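Local coordinates for hypothetical protein Cgl1923 (PDB 2P90) that is of unknown function but belongs to the PAC2 family, whose relatives include proteasome assembly chaperones, at residues B[145-150]-B[240-245]; B[247-250]-B[255-258]. All coordinates share one frame; numbering follows the deposited sequence.

Contact 1: B[145-150]-B[240-245]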
loop_
_atom_site.group_PDB
_atom_site.type_symbol
_atom_site.label_atom_id
_atom_site.label_comp_id
_atom_site.label_asym_id
_atom_site.label_seq_id
_atom_site.Cartn_x
_atom_site.Cartn_y
_atom_site.Cartn_z
ATOM N N VAL B 145 -22.072 0.013 20.899
ATOM C CA VAL B 145 -23.465 0.408 20.939
ATOM C C VAL B 145 -24.220 -0.803 20.420
ATOM O O VAL B 145 -23.656 -1.596 19.635
ATOM C CB VAL B 145 -23.777 1.671 20.058
ATOM C CG1 VAL B 145 -23.055 2.918 20.590
ATOM C CG2 VAL B 145 -23.486 1.441 18.556
ATOM N N PRO B 146 -25.479 -0.988 20.873
ATOM C CA PRO B 146 -26.282 -2.143 20.430
ATOM C C PRO B 146 -27.150 -1.895 19.196
ATOM O O PRO B 146 -27.566 -0.762 18.959
ATOM C CB PRO B 146 -27.182 -2.413 21.643
ATOM C CG PRO B 146 -27.315 -1.064 22.345
ATOM C CD PRO B 146 -26.184 -0.169 21.882
ATOM N N HIS B 147 -27.468 -2.954 18.447
ATOM C CA HIS B 147 -28.437 -2.834 17.352
ATOM C C HIS B 147 -29.847 -2.523 17.836
ATOM O O HIS B 147 -30.729 -2.166 17.028
ATOM C CB HIS B 147 -28.449 -4.096 16.444
ATOM C CG HIS B 147 -29.105 -5.292 17.061
ATOM N ND1 HIS B 147 -28.422 -6.182 17.862
ATOM C CD2 HIS B 147 -30.377 -5.761 16.975
ATOM C CE1 HIS B 147 -29.247 -7.139 18.255
ATOM N NE2 HIS B 147 -30.438 -6.905 17.732
ATOM N N THR B 148 -30.060 -2.665 19.148
ATOM C CA THR B 148 -31.389 -2.527 19.772
ATOM C C THR B 148 -31.697 -1.101 20.245
ATOM O O THR B 148 -32.698 -0.869 20.908
ATOM C CB THR B 148 -31.547 -3.505 20.962
ATOM O OG1 THR B 148 -30.404 -3.384 21.813
ATOM C CG2 THR B 148 -31.665 -5.000 20.481
ATOM N N ARG B 149 -30.832 -0.149 19.908
ATOM C CA ARG B 149 -31.008 1.253 20.308
ATOM C C ARG B 149 -30.862 2.166 19.079
ATOM O O ARG B 149 -30.160 1.799 18.134
ATOM C CB ARG B 149 -29.984 1.627 21.387
ATOM C CG ARG B 149 -30.232 0.958 22.722
ATOM C CD ARG B 149 -31.505 1.525 23.351
ATOM N NE ARG B 149 -31.727 1.031 24.703
ATOM C CZ ARG B 149 -32.392 -0.088 25.008
ATOM N NH1 ARG B 149 -32.922 -0.879 24.064
ATOM N NH2 ARG B 149 -32.516 -0.423 26.283
ATOM N N PRO B 150 -31.513 3.352 19.088
ATOM C CA PRO B 150 -31.375 4.253 17.918
ATOM C C PRO B 150 -29.904 4.512 17.553
ATOM O O PRO B 150 -29.031 4.500 18.436
ATOM C CB PRO B 150 -32.054 5.554 18.366
ATOM C CG PRO B 150 -32.970 5.167 19.524
ATOM C CD PRO B 150 -32.369 3.926 20.158
ATOM N N LYS B 240 -35.408 -4.837 7.957
ATOM C CA LYS B 240 -35.107 -6.190 7.504
ATOM C C LYS B 240 -33.801 -6.690 8.123
ATOM O O LYS B 240 -33.746 -7.850 8.562
ATOM C CB LYS B 240 -35.111 -6.261 5.970
ATOM C CG LYS B 240 -34.596 -7.544 5.358
ATOM C CD LYS B 240 -35.723 -8.520 5.008
ATOM C CE LYS B 240 -35.248 -9.588 3.982
ATOM N NZ LYS B 240 -34.930 -9.029 2.602
ATOM N N VAL B 241 -32.776 -5.831 8.203
ATOM C CA VAL B 241 -31.540 -6.198 8.949
ATOM C C VAL B 241 -31.746 -6.312 10.481
ATOM O O VAL B 241 -31.180 -7.190 11.122
ATOM C CB VAL B 241 -30.245 -5.370 8.533
ATOM C CG1 VAL B 241 -30.611 -4.012 8.076
ATOM C CG2 VAL B 241 -29.230 -5.265 9.684
ATOM N N HIS B 242 -32.585 -5.454 11.045
ATOM C CA HIS B 242 -32.960 -5.582 12.436
ATOM C C HIS B 242 -33.562 -6.967 12.769
ATOM O O HIS B 242 -33.189 -7.597 13.774
ATOM C CB HIS B 242 -33.930 -4.464 12.840
ATOM C CG HIS B 242 -34.149 -4.376 14.315
ATOM N ND1 HIS B 242 -33.160 -3.967 15.191
ATOM C CD2 HIS B 242 -35.239 -4.657 15.073
ATOM C CE1 HIS B 242 -33.637 -4.001 16.424
ATOM N NE2 HIS B 242 -34.895 -4.416 16.379
ATOM N N ARG B 243 -34.479 -7.425 11.913
ATOM C CA ARG B 243 -35.139 -8.710 12.114
ATOM C C ARG B 243 -34.162 -9.881 12.017
ATOM O O ARG B 243 -34.252 -10.838 12.813
ATOM C CB ARG B 243 -36.345 -8.888 11.179
ATOM C CG ARG B 243 -37.491 -7.896 11.447
ATOM C CD ARG B 243 -38.802 -8.262 10.694
ATOM N NE ARG B 243 -38.693 -8.179 9.231
ATOM C CZ ARG B 243 -39.014 -7.108 8.493
ATOM N NH1 ARG B 243 -39.485 -5.995 9.074
ATOM N NH2 ARG B 243 -38.874 -7.149 7.162
ATOM N N GLN B 244 -33.206 -9.795 11.094
ATOM C CA GLN B 244 -32.164 -10.824 11.013
ATOM C C GLN B 244 -31.296 -10.851 12.274
ATOM O O GLN B 244 -30.853 -11.918 12.732
ATOM C CB GLN B 244 -31.313 -10.648 9.760
ATOM C CG GLN B 244 -32.142 -10.692 8.481
ATOM C CD GLN B 244 -31.375 -10.215 7.248
ATOM O OE1 GLN B 244 -30.838 -9.096 7.219
ATOM N NE2 GLN B 244 -31.333 -11.065 6.217
ATOM N N LEU B 245 -31.091 -9.666 12.840
ATOM C CA LEU B 245 -30.315 -9.493 14.051
ATOM C C LEU B 245 -31.084 -9.946 15.279
ATOM O O LEU B 245 -30.494 -10.511 16.185
ATOM C CB LEU B 245 -29.886 -8.032 14.202
ATOM C CG LEU B 245 -28.478 -7.507 13.875
ATOM C CD1 LEU B 245 -27.569 -8.423 13.040
ATOM C CD2 LEU B 245 -28.614 -6.124 13.269
HETATM O O HOH W 1 -30.656 -2.918 13.858
#
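His147 meets His242 and Leu245 where a type I beta turn, Pro146 to Arg149, in the loop between strands 134-143 and 153-157, packs on helix 232-250 of this PAC2-family chain. The His147 side chain leaves its backbone toward the helix. With chi1 at 74°, its CG sits between the backbone N and the carbonyl carbon, and the ring stands between two aliphatic groups. Leu245 CB lies over one face in a CH-pi contact, 3.8 Å from the His147 ring centroid. Thr148 CG2 lies above the opposite face, toward its rim. His147 ND1 is hydrogen-bonded to Tyr204 OH, which should limit rotation of the buried ring.

His242 comes to the edge of that ring. Its CG is anti to the backbone N (chi1 -169°), carrying the imidazole toward the turn. The two rings are oblique, with planes at 59° and His147 CD2 3.7 Å from His242 CE1. Thr148 OG1 is hydrogen-bonded to Glu263 OE2 and Arg149 makes a salt bridge to Asp267, so helix 253-276 also holds the turn. No direct hydrogen bond joins the segments. One water bridges them: it donates to His147 O at 3.3 Å and lies in the His242 ring plane, 3.0 Å from His242 ND1.

Contact 2: B[247-250]-B[255-258]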
loop_
_atom_site.group_PDB
_atom_site.type_symbol
_atom_site.label_atom_id
_atom_site.label_comp_id
_atom_site.label_asym_id
_atom_site.label_seq_id
_atom_site.Cartn_x
_atom_site.Cartn_y
_atom_site.Cartn_z
ATOM N N GLU B 247 -33.391 -12.317 15.337
ATOM C CA GLU B 247 -33.385 -13.758 15.174
ATOM C C GLU B 247 -32.080 -14.397 15.650
ATOM O O GLU B 247 -32.109 -15.449 16.275
ATOM C CB GLU B 247 -33.658 -14.110 13.707
ATOM C CG GLU B 247 -33.861 -15.597 13.448
ATOM C CD GLU B 247 -34.067 -15.947 11.967
ATOM O OE1 GLU B 247 -34.032 -15.027 11.092
ATOM O OE2 GLU B 247 -34.259 -17.161 11.692
ATOM N N GLN B 248 -30.949 -13.752 15.368
ATOM C CA GLN B 248 -29.651 -14.252 15.822
ATOM C C GLN B 248 -29.390 -14.099 17.310
ATOM O O GLN B 248 -28.818 -14.996 17.920
ATOM C CB GLN B 248 -28.521 -13.601 15.047
ATOM C CG GLN B 248 -28.057 -14.441 13.896
ATOM C CD GLN B 248 -27.616 -13.597 12.723
ATOM O OE1 GLN B 248 -27.216 -12.433 12.890
ATOM N NE2 GLN B 248 -27.700 -14.168 11.518
ATOM N N THR B 249 -29.778 -12.960 17.883
ATOM C CA THR B 249 -29.575 -12.719 19.313
ATOM C C THR B 249 -30.519 -13.614 20.111
ATOM O O THR B 249 -30.164 -14.101 21.190
ATOM C CB THR B 249 -29.612 -11.169 19.726
ATOM O OG1 THR B 249 -29.942 -11.016 21.120
ATOM C CG2 THR B 249 -30.610 -10.375 18.922
ATOM N N GLU B 250 -31.694 -13.854 19.533
ATOM C CA GLU B 250 -32.707 -14.776 20.077
ATOM C C GLU B 250 -32.157 -16.192 20.314
ATOM O O GLU B 250 -32.406 -16.795 21.346
ATOM C CB GLU B 250 -33.935 -14.831 19.141
ATOM C CG GLU B 250 -35.118 -15.618 19.680
ATOM C CD GLU B 250 -35.560 -15.124 21.062
ATOM O OE1 GLU B 250 -35.865 -13.910 21.199
ATOM O OE2 GLU B 250 -35.598 -15.948 22.012
ATOM N N ILE B 255 -24.971 -14.007 23.394
ATOM C CA ILE B 255 -25.254 -12.787 22.621
ATOM C C ILE B 255 -26.270 -11.863 23.325
ATOM O O ILE B 255 -26.097 -10.637 23.314
ATOM C CB ILE B 255 -25.708 -13.105 21.155
ATOM C CG1 ILE B 255 -24.574 -13.789 20.371
ATOM C CG2 ILE B 255 -26.102 -11.842 20.409
ATOM C CD1 ILE B 255 -24.962 -14.262 18.940
ATOM N N GLN B 256 -27.309 -12.438 23.942
ATOM C CA GLN B 256 -28.328 -11.656 24.659
ATOM C C GLN B 256 -27.735 -10.828 25.816
ATOM O O GLN B 256 -28.192 -9.720 26.141
ATOM C CB GLN B 256 -29.413 -12.584 25.208
ATOM C CG GLN B 256 -30.510 -12.935 24.216
ATOM C CD GLN B 256 -31.099 -14.328 24.449
ATOM O OE1 GLN B 256 -31.509 -15.011 23.499
ATOM N NE2 GLN B 256 -31.114 -14.767 25.713
ATOM N N ARG B 257 -26.718 -11.424 26.426
ATOM C CA ARG B 257 -26.001 -10.905 27.562
ATOM C C ARG B 257 -25.146 -9.719 27.118
ATOM O O ARG B 257 -25.152 -8.660 27.749
ATOM C CB ARG B 257 -25.162 -12.048 28.131
ATOM C CG ARG B 257 -23.939 -11.676 28.969
ATOM C CD ARG B 257 -23.728 -12.692 30.130
ATOM N NE ARG B 257 -23.936 -14.099 29.738
ATOM C CZ ARG B 257 -25.102 -14.761 29.800
ATOM N NH1 ARG B 257 -26.206 -14.159 30.234
ATOM N NH2 ARG B 257 -25.168 -16.040 29.417
ATOM N N VAL B 258 -24.456 -9.900 25.995
ATOM C CA VAL B 258 -23.631 -8.871 25.380
ATOM C C VAL B 258 -24.428 -7.660 24.883
ATOM O O VAL B 258 -23.983 -6.525 25.049
ATOM C CB VAL B 258 -22.769 -9.485 24.251
ATOM C CG1 VAL B 258 -22.160 -8.386 23.319
ATOM C CG2 VAL B 258 -21.679 -10.384 24.866
#
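Thr249 has OG1 anti to its backbone N, with chi1 at 157°, and Ile255 has CG2 anti to its own N. These two settings put Ile255 CG2 against Thr249 CB and CA and turn the Thr249 hydroxyl toward Gln256. The contact joins two consecutive helices across a short connection. Helix 232-250 ends here, and helix 253-276 has just begun.

The Ile255 side chain leaves its backbone toward the first helix. Its CG2 lies 3.6 Å from Thr249 CB and 3.7 Å from Thr249 CA. The other branch runs out from CG1, and its CD1 reaches to 4.1 Å from Gln248 O. The isoleucine therefore spreads along two successive residues of helix 232-250.

Gln256 crosses Thr249 at a slant. Its chain bends at chi2 (149°), and the end of the side chain comes over the last carbonyls of the first helix. Gln256 CG is 3.3 Å from Thr249 O and 3.7 Å from Thr249 OG1. The terminal amide lies near both Thr249 O and Glu250 O. Nearby, Ser252 OG accepts a hydrogen bond from Ile255 N at the start of the second helix.

The contact is small, lies at the surface and is mostly nonpolar. The Gln256 amide, whose orientation is doubtful, is placed where a polar interaction with the last carbonyls would be possible.

In the fold
From the N terminus, the chain builds most of the main sheet before it reaches the loop after strand 134-143, where residues 145-150 lie. It then runs through strand 153-157, strand 173-175, helix 179-189, strand 194-202 and helix 211-225 to helix 232-250. Contact 1 closes this long excursion of 89 residues. Contact 2 follows in series and closes only the short connection between helices 232-250 and 253-276. The two neither nest nor cross. Their centres are about 11 Å apart, and they share helix 232-250. They also touch, with His147 CE1 3.6 Å from Thr249 CG2. Together they tie a loop between two strands of the main sheet to the last two helices of the modelled chain.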